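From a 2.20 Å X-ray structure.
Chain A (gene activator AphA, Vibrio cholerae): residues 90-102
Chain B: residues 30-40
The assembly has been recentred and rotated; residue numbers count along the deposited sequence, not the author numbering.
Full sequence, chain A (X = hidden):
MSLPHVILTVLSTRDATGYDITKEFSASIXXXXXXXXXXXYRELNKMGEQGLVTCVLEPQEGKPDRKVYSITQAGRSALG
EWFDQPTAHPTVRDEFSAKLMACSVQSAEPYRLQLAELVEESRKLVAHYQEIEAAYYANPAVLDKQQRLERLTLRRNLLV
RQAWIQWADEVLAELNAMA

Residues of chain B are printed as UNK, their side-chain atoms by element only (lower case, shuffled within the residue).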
# COMPACT_ATOMS: atom_id res chain seq x y z
N PRO A 90 1.43 3.50 -5.59
CA PRO A 90 1.66 4.55 -4.59
C PRO A 90 3.14 4.56 -4.20
O PRO A 90 3.77 3.50 -4.13
CB PRO A 90 0.77 4.13 -3.43
CG PRO A 90 -0.34 3.36 -4.10
CD PRO A 90 0.42 2.54 -5.11
N THR A 91 3.69 5.75 -3.96
CA THR A 91 5.09 5.87 -3.59
C THR A 91 5.39 5.00 -2.38
O THR A 91 4.60 4.93 -1.44
CB THR A 91 5.45 7.34 -3.26
OG1 THR A 91 5.12 8.17 -4.38
CG2 THR A 91 6.94 7.48 -2.95
N VAL A 92 6.54 4.33 -2.40
CA VAL A 92 6.92 3.45 -1.32
C VAL A 92 7.47 4.20 -0.11
O VAL A 92 8.50 4.87 -0.19
CB VAL A 92 7.99 2.43 -1.77
CG1 VAL A 92 8.25 1.44 -0.65
CG2 VAL A 92 7.54 1.72 -3.04
N ARG A 93 6.76 4.08 1.01
CA ARG A 93 7.16 4.70 2.26
C ARG A 93 6.59 3.74 3.30
O ARG A 93 5.58 4.03 3.95
CB ARG A 93 6.52 6.08 2.43
CG ARG A 93 7.00 7.16 1.44
CD ARG A 93 6.22 8.46 1.67
NE ARG A 93 6.27 9.38 0.53
CZ ARG A 93 7.37 10.04 0.16
NH1 ARG A 93 8.49 9.86 0.84
NH2 ARG A 93 7.33 10.86 -0.88
N ASP A 94 7.23 2.59 3.45
CA ASP A 94 6.75 1.57 4.37
C ASP A 94 7.08 1.80 5.84
O ASP A 94 8.24 1.72 6.27
CB ASP A 94 7.26 0.20 3.95
CG ASP A 94 6.65 -0.91 4.77
OD1 ASP A 94 7.33 -1.48 5.63
OD2 ASP A 94 5.46 -1.20 4.56
N GLU A 95 6.03 2.05 6.62
CA GLU A 95 6.17 2.31 8.04
C GLU A 95 6.73 1.11 8.81
O GLU A 95 7.51 1.27 9.74
CB GLU A 95 4.82 2.70 8.64
CG GLU A 95 4.93 3.36 10.00
CD GLU A 95 5.47 4.77 9.92
OE1 GLU A 95 6.01 5.16 8.86
OE2 GLU A 95 5.37 5.50 10.94
N PHE A 96 6.34 -0.09 8.42
CA PHE A 96 6.84 -1.28 9.10
C PHE A 96 8.33 -1.44 8.89
O PHE A 96 9.07 -1.81 9.80
CB PHE A 96 6.12 -2.53 8.60
CG PHE A 96 4.67 -2.55 8.96
CD1 PHE A 96 3.70 -2.36 7.98
CD2 PHE A 96 4.28 -2.75 10.27
CE1 PHE A 96 2.35 -2.36 8.31
CE2 PHE A 96 2.94 -2.75 10.62
CZ PHE A 96 1.97 -2.56 9.64
N SER A 97 8.78 -1.16 7.67
CA SER A 97 10.19 -1.27 7.34
C SER A 97 10.94 -0.18 8.09
O SER A 97 12.02 -0.42 8.64
CB SER A 97 10.41 -1.10 5.84
OG SER A 97 9.83 -2.19 5.13
N ALA A 98 10.37 1.02 8.10
CA ALA A 98 10.97 2.14 8.80
C ALA A 98 11.18 1.81 10.29
O ALA A 98 12.22 2.11 10.85
CB ALA A 98 10.10 3.38 8.64
N LYS A 99 10.18 1.20 10.92
CA LYS A 99 10.30 0.83 12.32
C LYS A 99 11.34 -0.28 12.48
O LYS A 99 12.13 -0.28 13.42
CB LYS A 99 8.95 0.33 12.87
CG LYS A 99 7.84 1.38 12.95
CD LYS A 99 8.05 2.36 14.08
CE LYS A 99 6.87 3.34 14.21
NZ LYS A 99 5.63 2.72 14.78
N LEU A 100 11.34 -1.23 11.56
CA LEU A 100 12.28 -2.34 11.61
C LEU A 100 13.71 -1.80 11.67
O LEU A 100 14.50 -2.22 12.50
CB LEU A 100 12.14 -3.23 10.37
CG LEU A 100 12.28 -4.75 10.47
CD1 LEU A 100 13.00 -5.21 9.22
CD2 LEU A 100 13.04 -5.20 11.72
N MET A 101 14.03 -0.87 10.79
CA MET A 101 15.38 -0.32 10.78
C MET A 101 15.76 0.34 12.10
O MET A 101 16.92 0.36 12.48
CB MET A 101 15.56 0.68 9.64
CG MET A 101 15.52 0.05 8.25
SD MET A 101 16.59 -1.42 8.07
CE MET A 101 18.14 -0.80 8.67
N ALA A 102 14.78 0.89 12.80
CA ALA A 102 15.07 1.55 14.07
C ALA A 102 15.31 0.51 15.15
O ALA A 102 15.68 0.86 16.27
CB ALA A 102 13.91 2.47 14.46
N UNK B 30 16.27 3.42 0.33
CA UNK B 30 15.40 3.46 -0.83
C UNK B 30 14.60 2.18 -1.00
O UNK B 30 13.71 2.11 -1.85
N UNK B 31 14.91 1.14 -0.22
CA UNK B 31 14.17 -0.11 -0.34
C UNK B 31 12.78 0.04 0.28
O UNK B 31 11.88 -0.73 -0.03
c UNK B 31 16.67 -1.30 -1.38
o UNK B 31 20.19 -2.37 -1.31
c UNK B 31 16.27 -1.57 -0.07
c UNK B 31 17.20 -2.14 0.80
c UNK B 31 17.98 -1.58 -1.81
c UNK B 31 14.88 -1.26 0.40
c UNK B 31 18.51 -2.41 0.38
c UNK B 31 18.89 -2.13 -0.92
N UNK B 32 12.61 1.03 1.15
CA UNK B 32 11.33 1.19 1.82
C UNK B 32 10.86 2.63 1.98
O UNK B 32 9.72 2.87 2.37
c UNK B 32 13.69 0.88 4.20
c UNK B 32 11.90 2.26 4.97
c UNK B 32 12.35 1.23 4.15
c UNK B 32 12.77 2.94 5.82
c UNK B 32 11.42 0.53 3.20
c UNK B 32 14.58 1.55 5.04
c UNK B 32 14.11 2.59 5.86
N UNK B 33 11.73 3.59 1.70
CA UNK B 33 11.30 4.97 1.82
C UNK B 33 11.88 5.82 0.70
O UNK B 33 13.09 6.02 0.60
c UNK B 33 11.05 8.00 3.10
n UNK B 33 10.05 8.81 3.59
c UNK B 33 9.21 8.05 4.36
c UNK B 33 9.71 6.73 4.36
c UNK B 33 9.02 5.75 5.09
c UNK B 33 8.06 8.42 5.06
c UNK B 33 11.69 5.54 3.19
c UNK B 33 7.40 7.43 5.77
c UNK B 33 7.87 6.11 5.79
c UNK B 33 10.88 6.72 3.55
N UNK B 34 11.00 6.34 -0.14
CA UNK B 34 11.39 7.15 -1.27
C UNK B 34 11.35 8.64 -0.94
O UNK B 34 10.30 9.19 -0.61
n UNK B 34 9.67 8.05 -6.40
c UNK B 34 10.45 6.85 -2.44
c UNK B 34 10.26 9.12 -5.53
c UNK B 34 10.85 7.44 -3.78
c UNK B 34 10.14 8.76 -4.05
N UNK B 35 12.51 9.30 -1.02
CA UNK B 35 12.61 10.73 -0.75
C UNK B 35 13.79 11.30 -1.54
O UNK B 35 14.82 10.65 -1.65
c UNK B 35 12.81 10.99 0.75
N UNK B 36 13.64 12.50 -2.09
CA UNK B 36 14.73 13.11 -2.86
C UNK B 36 15.73 13.81 -1.96
O UNK B 36 15.40 14.20 -0.84
c UNK B 36 14.17 14.15 -3.83
o UNK B 36 13.62 15.25 -3.13
N UNK B 37 16.96 13.96 -2.45
CA UNK B 37 18.01 14.64 -1.69
C UNK B 37 17.45 15.96 -1.19
O UNK B 37 17.71 16.40 -0.07
n UNK B 37 21.93 12.40 -2.64
c UNK B 37 20.19 13.75 -2.65
c UNK B 37 19.23 14.90 -2.58
c UNK B 37 21.53 13.71 -2.46
n UNK B 37 19.81 12.46 -2.94
c UNK B 37 20.86 11.67 -2.94
N UNK B 38 16.65 16.60 -2.05
CA UNK B 38 16.04 17.87 -1.74
C UNK B 38 15.21 17.73 -0.47
O UNK B 38 15.54 18.31 0.57
c UNK B 38 15.28 19.76 -3.30
n UNK B 38 13.78 21.41 -2.36
c UNK B 38 14.90 20.72 -2.19
o UNK B 38 15.61 20.83 -1.18
c UNK B 38 15.14 18.30 -2.90
N UNK B 39 14.13 16.96 -0.57
CA UNK B 39 13.24 16.71 0.55
C UNK B 39 14.03 16.41 1.82
O UNK B 39 13.70 16.90 2.89
n UNK B 39 9.36 14.58 -1.40
c UNK B 39 11.46 15.72 -1.00
o UNK B 39 11.26 13.40 -1.61
c UNK B 39 12.32 15.53 0.24
c UNK B 39 10.68 14.46 -1.36
N UNK B 40 15.07 15.60 1.67
CA UNK B 40 15.90 15.23 2.81
C UNK B 40 16.58 16.44 3.44
O UNK B 40 16.49 16.64 4.66
c UNK B 40 16.96 14.19 2.40
c UNK B 40 16.26 12.89 2.01
c UNK B 40 17.92 13.94 3.54
O HOH W 1 10.35 -2.44 2.43

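Position 30 of chain B has backbone atoms alone, and nothing of the chain A stretch lies close by; it is glycine, G30(B). Position 31 carries one carbon followed by a ring of six carbons bearing a single oxygen, and that ring makes no contact with the chain A stretch, its CA-to-CB bond pointing away; the atoms define tyrosine. The carbonyl O of Y31(B) accepts a weak hydrogen bond, 3.4 Å long, from a water that also donates to S97(A) OG at 2.8 Å.

At position 32 one carbon leads to a ring of six carbons without a heteroatom. The ring lies against the chain A helix at S97(A), A98(A) and M101(A), with the backbone C of S97(A) over one face and A98(A) and M101(A) adding apolar contacts. This is phenylalanine: F32(B) CE1 is 3.9 Å from A98(A) CB, F32(B) CE2 is 3.7 Å from M101(A) CG, and F32(B) CB approaches S97(A) CB to 3.3 Å.

Position 33 has one carbon and then fused five- and six-membered rings holding eight carbons and one nitrogen. Its CA-to-CB bond points away, yet the end of the side chain returns to chain A: R93(A) CB sits 3.5 Å from the centroid of the six-membered ring, only 5° off the normal, a CH-pi contact over the face, and E95(A) OE1 meets the ring edge. The residue is tryptophan. E95(A) OE1 is 3.7 Å from W33(B) CZ3. W33(B) NE1 and R93(A) NH1 are 3.3 Å apart, but both are donors and form no hydrogen bond.

Position 34 carries four carbons in a row ending in nitrogen; its CB lies 3.6 Å from T91(A) CG2, and it is lysine. K34(B) O lies 2.4 Å from R93(A) NH1. The single side-chain carbon at position 35, barely covered by chain A, gives alanine, A35(B).

Position 36 has one carbon and one oxygen, out of reach of chain A, and is serine; S36(B) stands at the N-cap of the next helix. Position 37, one carbon and a five-membered ring of three carbons and two nitrogens, also out of reach, is histidine, H37(B). Position 38 has three carbons, the third carrying one oxygen and one nitrogen, and does not reach chain A; the two heteroatoms make an amide, and three side-chain carbons make it glutamine, Q38(B). Position 39 has the same atoms, but its amide end approaches the R93(A) guanidinium; it too is glutamine, with Q39(B) NE2 4.3 Å from R93(A) NH2. Q39(B) N donates to S36(B) OG at 3.1 Å, the capping bond. Position 40, one carbon carrying two more, also out of reach, is valine, V40(B).

The contact is anchored by backbone: R93(A) and W33(B) form a single beta bridge, flanked by two hydrogen bonds, D94(A) N to F32(B) O at 2.7 Å and K34(B) N to V92(A) O at 2.9 Å. Beside it, D94(A) OD1 caps the chain A helix by accepting from S97(A) N at 2.5 Å. The F32(B) ring packs on S97(A), A98(A) and M101(A), while the W33(B) ring has R93(A) CA and CB over a face and E95(A) OE1 at its edge. F32(B), R93(A) and W33(B) contribute 124, 98 and 80 Å² of the 578 Å² buried.

Chain B (30-40) GYFWKASHQQV
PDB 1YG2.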